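Local coordinates for putative PTS system, cellobiose-specific IIA component (Streptococcus mutans, PDB 3L8R), which probably acts as the IIA phosphocarrier of a cellobiose-type sugar phosphotransferase system, accepting a phosphoryl group from HPr on a histidine and passing it on for sugar uptake, at residues 72-75 with 76-80; 91-94 with 95-99. All coordinates share one frame; numbering follows the deposited sequence.

The two contacts illustrate how consecutive helices of an all-helical bundle pack beside a predicted active site. Contact 1 comes first along the chain, near the C-terminal end of helix 53-82; contact 2 follows after a connecting segment, in the opening turns of helix 91-118. Their centres lie about 14 Å apart, yet side chains bridge them: Gln74 NE2 packs 3.2 Å from Gln97 CG, and Leu77 CD1 lies 3.6 Å from Met93 SD. Both contacts also touch the second subunit of the trimer. Contact 2 carries the predicted phosphohistidine, His95, and the predicted magnesium ligand, Asp98, while Gln74 packs on His95 of the second subunit, so contact 1 borders that subunit's predicted phosphohistidine.

Contact 1: residues 72-75 with 76-80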
loop_
_atom_site.group_PDB
_atom_site.type_symbol
_atom_site.label_atom_id
_atom_site.label_comp_id
_atom_site.label_asym_id
_atom_site.label_seq_id
_atom_site.Cartn_x
_atom_site.Cartn_y
_atom_site.Cartn_z
ATOM N N GLN A 72 -16.619 -1.740 -0.988
ATOM C CA GLN A 72 -17.818 -1.843 -1.816
ATOM C C GLN A 72 -17.807 -0.807 -2.910
ATOM O O GLN A 72 -18.092 -1.109 -4.083
ATOM C CB GLN A 72 -19.083 -1.642 -0.982
ATOM C CG GLN A 72 -20.364 -2.020 -1.708
ATOM C CD GLN A 72 -20.427 -3.529 -2.066
ATOM O OE1 GLN A 72 -20.297 -3.915 -3.235
ATOM N NE2 GLN A 72 -20.605 -4.378 -1.052
ATOM N N ALA A 73 -17.476 0.426 -2.544
ATOM C CA ALA A 73 -17.487 1.486 -3.526
ATOM C C ALA A 73 -16.407 1.249 -4.577
ATOM O O ALA A 73 -16.667 1.415 -5.764
ATOM C CB ALA A 73 -17.357 2.809 -2.881
ATOM N N GLN A 74 -15.213 0.825 -4.162
ATOM C CA GLN A 74 -14.222 0.399 -5.156
ATOM C C GLN A 74 -14.728 -0.774 -6.014
ATOM O O GLN A 74 -14.529 -0.800 -7.245
ATOM C CB GLN A 74 -12.843 0.083 -4.551
ATOM C CG GLN A 74 -11.849 -0.356 -5.601
ATOM C CD GLN A 74 -10.456 -0.548 -5.050
ATOM O OE1 GLN A 74 -10.082 -1.633 -4.601
ATOM N NE2 GLN A 74 -9.681 0.515 -5.059
ATOM N N THR A 75 -15.386 -1.738 -5.389
ATOM C CA THR A 75 -15.871 -2.866 -6.180
ATOM C C THR A 75 -16.903 -2.438 -7.244
ATOM O O THR A 75 -16.907 -2.984 -8.368
ATOM C CB THR A 75 -16.364 -4.046 -5.320
ATOM O OG1 THR A 75 -15.344 -4.395 -4.378
ATOM C CG2 THR A 75 -16.621 -5.265 -6.186
ATOM N N ASP A 76 -17.740 -1.452 -6.900
ATOM C CA ASP A 76 -18.796 -1.007 -7.816
ATOM C C ASP A 76 -18.153 -0.348 -9.012
ATOM O O ASP A 76 -18.587 -0.557 -10.154
ATOM C CB ASP A 76 -19.758 -0.007 -7.156
ATOM C CG ASP A 76 -20.609 -0.627 -6.045
ATOM O OD1 ASP A 76 -20.689 -1.881 -5.921
ATOM O OD2 ASP A 76 -21.200 0.167 -5.272
ATOM N N LEU A 77 -17.107 0.442 -8.751
ATOM C CA LEU A 77 -16.348 1.086 -9.818
ATOM C C LEU A 77 -15.703 0.089 -10.746
ATOM O O LEU A 77 -15.878 0.179 -11.971
ATOM C CB LEU A 77 -15.283 1.977 -9.241
ATOM C CG LEU A 77 -15.798 3.214 -8.541
ATOM C CD1 LEU A 77 -14.576 3.965 -8.093
ATOM C CD2 LEU A 77 -16.669 4.043 -9.474
ATOM N N LEU A 78 -14.939 -0.845 -10.175
ATOM C CA LEU A 78 -14.322 -1.907 -10.964
ATOM C C LEU A 78 -15.373 -2.640 -11.805
ATOM O O LEU A 78 -15.204 -2.812 -13.004
ATOM C CB LEU A 78 -13.616 -2.885 -10.042
ATOM C CG LEU A 78 -12.122 -2.767 -9.746
ATOM C CD1 LEU A 78 -11.546 -1.440 -10.022
ATOM C CD2 LEU A 78 -11.846 -3.197 -8.314
ATOM N N GLN A 79 -16.475 -3.027 -11.170
ATOM C CA GLN A 79 -17.528 -3.815 -11.821
ATOM C C GLN A 79 -18.221 -2.994 -12.932
ATOM O O GLN A 79 -18.545 -3.534 -14.003
ATOM C CB GLN A 79 -18.526 -4.348 -10.766
ATOM C CG GLN A 79 -19.234 -5.659 -11.118
ATOM C CD GLN A 79 -18.861 -6.855 -10.205
ATOM O OE1 GLN A 79 -18.594 -6.700 -9.002
ATOM N NE2 GLN A 79 -18.885 -8.062 -10.784
ATOM N N GLU A 80 -18.432 -1.700 -12.673
ATOM C CA GLU A 80 -18.839 -0.741 -13.694
ATOM C C GLU A 80 -17.851 -0.708 -14.841
ATOM O O GLU A 80 -18.249 -0.776 -16.000
ATOM C CB GLU A 80 -18.966 0.669 -13.122
ATOM C CG GLU A 80 -20.348 1.066 -12.639
ATOM C CD GLU A 80 -21.384 1.236 -13.764
ATOM O OE1 GLU A 80 -21.003 1.473 -14.943
ATOM O OE2 GLU A 80 -22.594 1.130 -13.453
#
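Gln74 and Leu78 meet one turn apart, their side chains running at a slant to each other, with Gln74 CG 3.9 Å from Leu78 CD2. CG is the atom that touches the leucine, and the extended chain carries the amide on toward Gln97, Leu100 and Met101 of helix 91-118. Leu78 CD2 also lies 3.8 Å from Gln74 O, so the same methyl touches both the side chain and the carbonyl oxygen of its partner.

Thr75 and Gln79 are arranged differently. They lie side by side and point the same way; with the glutamine chain bent at chi2, Thr75 CG2 comes 3.7 Å from Gln79 OE1. The Thr75 hydroxyl turns back along the helix and is hydrogen-bonded through OG1 to His71 O.

These pairs illustrate the i to i+4 spacing of an alpha-helix, here in the part of helix 53-82 predicted to form a coiled coil. The buried face, Ala73, Gln74 and Leu77, looks into the bundle, where Ala73 packs on Glu29 and Ile30 of helix 20-49. Leu77 and Leu78 also pack on Ile91 of the second subunit.

Asp76 folds back over the preceding turn. With CG beside its own backbone N (chi1 -67°), the carboxylate carbon comes to 3.2 Å from Gln72 O, the same carbonyl oxygen that accepts Asp76 N at 2.9 Å. Leu77 behaves in a similar way, its CG settling 3.4 Å from Ala73 O, which accepts the Leu77 N-H. Of the main-chain bonds, Leu78 N to Gln74 O is almost straight at 178°, and Gln79 N binds Thr75 O at 2.8 Å.

Contact 2: residues 91-94 with 95-99; sequences IIMV and HAQDH
His95 and Ile91 meet in the first turns of helix 91-118, in the helical bundle of the lactose/cellobiose-specific IIA family, where His95 is the predicted phosphohistidine. Hydrogen bonding across the contact is alpha-helical: His95 N reaches Ile91 O at 2.8 Å, with a weak second bond to Ile92 O, and Ala96 N, Gln97 N and Asp98 N bond to Ile92 O, Met93 O and Val94 O respectively.

Packing against carbonyl oxygens comes next. His95 CB lies 3.4 Å from Ile91 O, while the ring, with CG opposite the backbone N (chi1 178°), leads away from residues 91-94. Ala96 CB rests at the same distance, 3.4 Å, from Ile92 O, and the same methyl also packs on Ile30 and Ile31 of helix 20-49.

Between side chains, Met93 and Gln97 run at a slant. Met93 CG, opposite the backbone N (chi1 -174°), lies 3.3 Å from Gln97 OE1, and the bent thioether end goes on to Leu77 of helix 53-82. Val94 and Asp98 instead run alongside each other. Asp98, predicted to share a magnesium ion with its counterparts, has OD1 close to Asp98 OD1 of each of the two other subunits. Its other oxygen, OD2, lies 3.9 Å from Val94 CG1, and its carboxylate carbon CG sits 3.1 Å from Val94 O.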
loop_
_atom_site.group_PDB
_atom_site.type_symbol
_atom_site.label_atom_id
_atom_site.label_comp_id
_atom_site.label_asym_id
_atom_site.label_seq_id
_atom_site.Cartn_x
_atom_site.Cartn_y
_atom_site.Cartn_z
ATOM N N ILE A 91 -6.306 11.873 -10.305
ATOM C CA ILE A 91 -5.471 11.665 -9.136
ATOM C C ILE A 91 -6.267 11.367 -7.870
ATOM O O ILE A 91 -5.851 10.540 -7.101
ATOM C CB ILE A 91 -4.529 12.829 -8.766
ATOM C CG1 ILE A 91 -5.197 14.201 -8.925
ATOM C CG2 ILE A 91 -3.244 12.687 -9.456
ATOM C CD1 ILE A 91 -5.247 14.715 -10.386
ATOM N N ILE A 92 -7.382 12.059 -7.666
ATOM C CA ILE A 92 -8.180 11.893 -6.482
ATOM C C ILE A 92 -8.601 10.435 -6.357
ATOM O O ILE A 92 -8.574 9.847 -5.273
ATOM C CB ILE A 92 -9.388 12.896 -6.396
ATOM C CG1 ILE A 92 -9.980 12.851 -5.003
ATOM C CG2 ILE A 92 -10.543 12.549 -7.361
ATOM C CD1 ILE A 92 -9.054 13.371 -3.887
ATOM N N MET A 93 -8.947 9.836 -7.480
ATOM C CA MET A 93 -9.286 8.421 -7.439
ATOM C C MET A 93 -8.068 7.559 -7.091
ATOM O O MET A 93 -8.157 6.671 -6.246
ATOM C CB MET A 93 -9.895 7.952 -8.754
ATOM C CG MET A 93 -10.357 6.534 -8.640
ATOM S SD MET A 93 -11.887 6.394 -7.663
ATOM C CE MET A 93 -13.015 7.367 -8.690
ATOM N N VAL A 94 -6.941 7.803 -7.759
ATOM C CA VAL A 94 -5.721 7.083 -7.454
ATOM C C VAL A 94 -5.464 7.166 -5.959
ATOM O O VAL A 94 -5.052 6.172 -5.303
ATOM C CB VAL A 94 -4.526 7.637 -8.205
ATOM C CG1 VAL A 94 -3.266 6.798 -7.937
ATOM C CG2 VAL A 94 -4.822 7.702 -9.707
ATOM N N HIS A 95 -5.747 8.330 -5.401
ATOM C CA HIS A 95 -5.341 8.617 -4.039
ATOM C C HIS A 95 -6.239 7.862 -3.124
ATOM O O HIS A 95 -5.768 7.231 -2.205
ATOM C CB HIS A 95 -5.477 10.101 -3.760
ATOM C CG HIS A 95 -5.117 10.479 -2.359
ATOM N ND1 HIS A 95 -3.891 10.183 -1.809
ATOM C CD2 HIS A 95 -5.799 11.171 -1.419
ATOM C CE1 HIS A 95 -3.847 10.639 -0.568
ATOM N NE2 HIS A 95 -4.997 11.241 -0.304
ATOM N N ALA A 96 -7.550 7.935 -3.402
ATOM C CA ALA A 96 -8.573 7.159 -2.718
ATOM C C ALA A 96 -8.317 5.634 -2.770
ATOM O O ALA A 96 -8.333 4.963 -1.737
ATOM C CB ALA A 96 -9.936 7.510 -3.294
ATOM N N GLN A 97 -8.060 5.096 -3.964
ATOM C CA GLN A 97 -7.661 3.717 -4.067
ATOM C C GLN A 97 -6.419 3.417 -3.254
ATOM O O GLN A 97 -6.324 2.333 -2.657
ATOM C CB GLN A 97 -7.466 3.315 -5.515
ATOM C CG GLN A 97 -8.757 3.346 -6.360
ATOM C CD GLN A 97 -8.485 2.976 -7.809
ATOM O OE1 GLN A 97 -8.488 3.848 -8.698
ATOM N NE2 GLN A 97 -8.183 1.699 -8.052
ATOM N N ASP A 98 -5.473 4.348 -3.170
ATOM C CA ASP A 98 -4.254 4.025 -2.415
ATOM C C ASP A 98 -4.645 4.011 -0.930
ATOM O O ASP A 98 -4.081 3.279 -0.126
ATOM C CB ASP A 98 -3.142 5.074 -2.577
ATOM C CG ASP A 98 -2.458 5.066 -3.926
ATOM O OD1 ASP A 98 -2.315 4.000 -4.646
ATOM O OD2 ASP A 98 -2.029 6.196 -4.295
ATOM N N HIS A 99 -5.587 4.856 -0.548
ATOM C CA HIS A 99 -5.964 4.906 0.846
ATOM C C HIS A 99 -6.704 3.625 1.188
ATOM O O HIS A 99 -6.407 2.982 2.207
ATOM C CB HIS A 99 -6.827 6.136 1.121
ATOM C CG HIS A 99 -6.497 6.807 2.415
ATOM N ND1 HIS A 99 -6.823 6.252 3.648
ATOM C CD2 HIS A 99 -5.830 7.964 2.673
ATOM C CE1 HIS A 99 -6.358 7.042 4.607
ATOM N NE2 HIS A 99 -5.766 8.089 4.043
#